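Local coordinates for protein porin (Rhodobacter blasticus, PDB 3PRN) that forms trimeric outer-membrane channels through which small hydrophilic solutes of up to about 0.6 kDa diffuse passively, at residues Y75-T87 with D128-S140. The protein carries 1 engineered substitution. Residues are numbered along the deposited sequence; the frame is centred on the assembly and turned at random.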
loop_
_atom_site.group_PDB
_atom_site.type_symbol
_atom_site.label_atom_id
_atom_site.label_comp_id
_atom_site.label_asym_id
_atom_site.label_seq_id
_atom_site.Cartn_x
_atom_site.Cartn_y
_atom_site.Cartn_z
ATOM N N TYR A 75 28.125 -0.589 7.324
ATOM C CA TYR A 75 29.449 -1.188 7.183
ATOM C C TYR A 75 30.228 -1.043 8.496
ATOM O O TYR A 75 30.386 0.071 8.974
ATOM C CB TYR A 75 30.218 -0.464 6.084
ATOM C CG TYR A 75 31.612 -1.035 5.888
ATOM C CD1 TYR A 75 31.758 -2.373 5.527
ATOM C CD2 TYR A 75 32.733 -0.221 6.073
ATOM C CE1 TYR A 75 33.032 -2.907 5.349
ATOM C CE2 TYR A 75 34.011 -0.756 5.894
ATOM C CZ TYR A 75 34.159 -2.100 5.532
ATOM O OH TYR A 75 35.400 -2.623 5.357
ATOM N N ASN A 76 30.600 -2.153 9.068
ATOM C CA ASN A 76 31.450 -2.188 10.263
ATOM C C ASN A 76 30.902 -1.393 11.432
ATOM O O ASN A 76 31.695 -0.585 11.995
ATOM C CB ASN A 76 32.782 -1.513 9.871
ATOM C CG ASN A 76 33.961 -2.433 9.579
ATOM O OD1 ASN A 76 33.838 -3.365 8.793
ATOM N ND2 ASN A 76 35.124 -2.194 10.161
ATOM N N GLY A 77 29.637 -1.581 11.781
ATOM C CA GLY A 77 29.119 -0.824 12.946
ATOM C C GLY A 77 28.670 0.585 12.579
ATOM O O GLY A 77 28.131 1.327 13.425
ATOM N N VAL A 78 28.977 1.100 11.400
ATOM C CA VAL A 78 28.561 2.444 11.026
ATOM C C VAL A 78 27.342 2.349 10.086
ATOM O O VAL A 78 27.343 1.565 9.133
ATOM C CB VAL A 78 29.677 3.199 10.278
ATOM C CG1 VAL A 78 29.217 4.589 9.891
ATOM C CG2 VAL A 78 30.930 3.300 11.157
ATOM N N THR A 79 26.335 3.149 10.325
ATOM C CA THR A 79 25.148 3.178 9.451
ATOM C C THR A 79 24.874 4.613 9.027
ATOM O O THR A 79 24.882 5.550 9.837
ATOM C CB THR A 79 23.936 2.537 10.078
ATOM O OG1 THR A 79 24.164 1.171 10.410
ATOM C CG2 THR A 79 22.711 2.558 9.126
ATOM N N VAL A 80 24.734 4.816 7.708
ATOM C CA VAL A 80 24.390 6.115 7.184
ATOM C C VAL A 80 22.983 5.960 6.576
ATOM O O VAL A 80 22.789 5.004 5.819
ATOM C CB VAL A 80 25.361 6.627 6.144
ATOM C CG1 VAL A 80 24.959 8.031 5.679
ATOM C CG2 VAL A 80 26.785 6.745 6.698
ATOM N N SER A 81 22.062 6.808 6.919
ATOM C CA SER A 81 20.689 6.771 6.450
ATOM C C SER A 81 20.291 8.106 5.865
ATOM O O SER A 81 20.790 9.177 6.207
ATOM C CB SER A 81 19.700 6.261 7.508
ATOM O OG SER A 81 19.784 7.084 8.630
ATOM N N VAL A 82 19.402 8.030 4.857
ATOM C CA VAL A 82 18.950 9.203 4.132
ATOM C C VAL A 82 17.441 9.167 3.905
ATOM O O VAL A 82 16.865 8.021 3.811
ATOM C CB VAL A 82 19.684 9.314 2.778
ATOM C CG1 VAL A 82 19.611 8.046 1.945
ATOM C CG2 VAL A 82 19.182 10.479 1.952
ATOM N N GLY A 83 16.820 10.330 3.809
ATOM C CA GLY A 83 15.392 10.415 3.538
ATOM C C GLY A 83 14.577 10.593 4.788
ATOM O O GLY A 83 14.777 11.545 5.545
ATOM N N ASN A 84 13.622 9.688 5.050
ATOM C CA ASN A 84 12.817 9.803 6.308
ATOM C C ASN A 84 13.584 9.086 7.401
ATOM O O ASN A 84 13.370 7.895 7.675
ATOM C CB ASN A 84 11.452 9.131 6.015
ATOM C CG ASN A 84 10.445 9.179 7.134
ATOM O OD1 ASN A 84 10.633 9.835 8.186
ATOM N ND2 ASN A 84 9.321 8.459 6.925
ATOM N N VAL A 85 14.552 9.706 8.054
ATOM C CA VAL A 85 15.443 9.152 9.016
ATOM C C VAL A 85 14.954 9.167 10.469
ATOM O O VAL A 85 14.047 9.948 10.786
ATOM C CB VAL A 85 16.831 9.875 8.968
ATOM C CG1 VAL A 85 17.401 9.849 7.510
ATOM C CG2 VAL A 85 16.776 11.363 9.381
ATOM N N ASP A 86 15.545 8.286 11.246
ATOM C CA ASP A 86 15.473 8.313 12.690
ATOM C C ASP A 86 16.441 9.403 13.172
ATOM O O ASP A 86 17.596 9.471 12.730
ATOM C CB ASP A 86 15.900 6.959 13.325
ATOM C CG ASP A 86 14.783 5.952 13.093
ATOM O OD1 ASP A 86 13.644 6.127 13.674
ATOM O OD2 ASP A 86 14.968 4.964 12.294
ATOM N N THR A 87 15.963 10.246 14.066
ATOM C CA THR A 87 16.762 11.375 14.575
ATOM C C THR A 87 17.399 11.066 15.934
ATOM O O THR A 87 17.023 10.158 16.682
ATOM C CB THR A 87 15.882 12.611 14.749
ATOM O OG1 THR A 87 14.827 12.326 15.655
ATOM C CG2 THR A 87 15.255 13.085 13.437
ATOM N N ASP A 128 6.552 17.299 2.058
ATOM C CA ASP A 128 6.838 16.857 0.685
ATOM C C ASP A 128 8.299 16.891 0.243
ATOM O O ASP A 128 8.747 16.034 -0.516
ATOM C CB ASP A 128 6.030 17.692 -0.347
ATOM C CG ASP A 128 4.532 17.450 -0.304
ATOM O OD1 ASP A 128 3.963 16.723 0.564
ATOM O OD2 ASP A 128 3.816 18.017 -1.160
ATOM N N ASN A 129 9.087 17.860 0.723
ATOM C CA ASN A 129 10.495 17.945 0.362
ATOM C C ASN A 129 11.389 17.787 1.581
ATOM O O ASN A 129 12.544 18.224 1.579
ATOM C CB ASN A 129 10.742 19.304 -0.333
ATOM C CG ASN A 129 10.122 19.246 -1.730
ATOM O OD1 ASN A 129 10.635 18.534 -2.597
ATOM N ND2 ASN A 129 9.022 19.920 -1.994
ATOM N N TYR A 130 10.819 17.156 2.614
ATOM C CA TYR A 130 11.553 16.913 3.842
ATOM C C TYR A 130 12.585 15.818 3.575
ATOM O O TYR A 130 12.336 14.753 3.022
ATOM C CB TYR A 130 10.546 16.543 4.904
ATOM C CG TYR A 130 11.011 15.981 6.214
ATOM C CD1 TYR A 130 11.561 14.713 6.329
ATOM C CD2 TYR A 130 10.801 16.712 7.370
ATOM C CE1 TYR A 130 11.902 14.179 7.559
ATOM C CE2 TYR A 130 11.149 16.203 8.610
ATOM C CZ TYR A 130 11.669 14.930 8.707
ATOM O OH TYR A 130 11.962 14.455 9.955
ATOM N N ASN A 131 13.831 16.063 3.963
ATOM C CA ASN A 131 14.923 15.112 3.762
ATOM C C ASN A 131 15.968 15.199 4.860
ATOM O O ASN A 131 16.424 16.292 5.232
ATOM C CB ASN A 131 15.570 15.351 2.383
ATOM C CG ASN A 131 16.486 14.201 2.018
ATOM O OD1 ASN A 131 15.977 13.161 1.601
ATOM N ND2 ASN A 131 17.793 14.368 2.188
ATOM N N GLY A 132 16.316 14.051 5.434
ATOM C CA GLY A 132 17.306 14.028 6.492
ATOM C C GLY A 132 18.469 13.120 6.124
ATOM O O GLY A 132 18.396 12.305 5.177
ATOM N N ILE A 133 19.558 13.279 6.877
ATOM C CA ILE A 133 20.717 12.393 6.787
ATOM C C ILE A 133 21.018 11.984 8.236
ATOM O O ILE A 133 20.951 12.841 9.143
ATOM C CB ILE A 133 21.946 13.061 6.183
ATOM C CG1 ILE A 133 21.590 13.814 4.907
ATOM C CG2 ILE A 133 23.074 12.068 5.964
ATOM C CD1 ILE A 133 22.681 14.741 4.379
ATOM N N ALA A 134 21.280 10.735 8.523
ATOM C CA ALA A 134 21.612 10.403 9.911
ATOM C C ALA A 134 22.850 9.471 9.863
ATOM O O ALA A 134 23.068 8.798 8.848
ATOM C CB ALA A 134 20.464 9.747 10.652
ATOM N N VAL A 135 23.597 9.494 10.949
ATOM C CA VAL A 135 24.756 8.600 11.022
ATOM C C VAL A 135 24.753 8.009 12.411
ATOM O O VAL A 135 24.598 8.784 13.389
ATOM C CB VAL A 135 26.057 9.382 10.802
ATOM C CG1 VAL A 135 27.245 8.410 11.005
ATOM C CG2 VAL A 135 26.091 10.010 9.437
ATOM N N THR A 136 24.861 6.683 12.541
ATOM C CA THR A 136 24.982 6.038 13.815
ATOM C C THR A 136 26.245 5.128 13.819
ATOM O O THR A 136 26.644 4.534 12.817
ATOM C CB THR A 136 23.796 5.176 14.257
ATOM O OG1 THR A 136 23.706 4.057 13.351
ATOM C CG2 THR A 136 22.489 5.949 14.089
ATOM N N TYR A 137 26.835 5.091 15.012
ATOM C CA TYR A 137 28.041 4.330 15.237
ATOM C C TYR A 137 27.888 3.600 16.578
ATOM O O TYR A 137 27.787 4.229 17.638
ATOM C CB TYR A 137 29.265 5.257 15.179
ATOM C CG TYR A 137 30.553 4.447 15.337
ATOM C CD1 TYR A 137 30.635 3.168 14.774
ATOM C CD2 TYR A 137 31.637 4.967 16.048
ATOM C CE1 TYR A 137 31.800 2.410 14.920
ATOM C CE2 TYR A 137 32.805 4.209 16.195
ATOM C CZ TYR A 137 32.886 2.931 15.631
ATOM O OH TYR A 137 34.019 2.194 15.774
ATOM N N SER A 138 27.837 2.277 16.477
ATOM C CA SER A 138 27.705 1.383 17.646
ATOM C C SER A 138 29.055 0.657 17.882
ATOM O O SER A 138 29.401 -0.278 17.139
ATOM C CB SER A 138 26.607 0.345 17.403
ATOM O OG SER A 138 25.338 0.980 17.349
ATOM N N ILE A 139 29.770 1.140 18.886
ATOM C CA ILE A 139 31.133 0.709 19.242
ATOM C C ILE A 139 31.230 0.080 20.623
ATOM O O ILE A 139 31.928 0.527 21.574
ATOM C CB ILE A 139 32.103 1.895 18.978
ATOM C CG1 ILE A 139 33.347 1.866 19.873
ATOM C CG2 ILE A 139 31.440 3.258 19.186
ATOM C CD1 ILE A 139 33.491 3.104 20.761
ATOM N N SER A 140 30.506 -1.041 20.814
ATOM C CA SER A 140 30.421 -1.871 21.992
ATOM C C SER A 140 30.076 -1.158 23.301
ATOM O O SER A 140 30.914 -0.542 23.998
ATOM C CB SER A 140 31.669 -2.757 22.212
ATOM O OG SER A 140 31.439 -3.777 23.172
HETATM O O HOH W 1 12.451 11.713 9.668
#
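With CG anti to its backbone N (chi1 -177°), the ring of Tyr137 swings across its antiparallel neighbour, so that CD1 lies 3.6 Å from CG2 of Val78 and the ring edge meets the carbonyl of Gly77. With CG1 of Val85 anti to its carbonyl carbon and beside its backbone N (chi1 -54°), CG1 meets the Gly132 carbonyl and CG2 the Gly132 CA. These two groups lie towards opposite ends of a strand pair in the 16-stranded antiparallel barrel of a porin, where strand 78-83 lies beside strand 131-138 although a long, mostly irregular connection separates them in sequence.

Paired backbone bonds join Thr79 with Thr136, Ser81 with Ala134 and Gly83 with Gly132; Ser138 N adds a longer one to Gly77 O (3.2 Å). Val78, Val80, Val82, Ile133, Val135 and Tyr137 share the outer face, where Ile133 touches a bound detergent molecule and Val82 packs on Ile27 of a neighbouring subunit.

On the other face, Thr79 and Thr136 lie alongside each other, CB of Thr79 3.6 Å from OG1 of Thr136, while the hydroxyl of Thr79 bonds to Ser74. Beyond Gly83 the chain folds back over this face: CG1 of Val85 comes 3.5 Å from Gly132 O, and CB of Val85 lies 4.0 Å from CB of Ala134. An alanine in place of Val85 would probably open a gap over Gly132 and weaken the hold of the returning chain on the barrel wall.

Next to this fold-back, a water links the two segments: it lies within hydrogen-bonding distance of Val85 O (2.6 Å), Asn84 OD1 and Tyr130 OH (2.8 Å), in the plane of the Tyr130 ring.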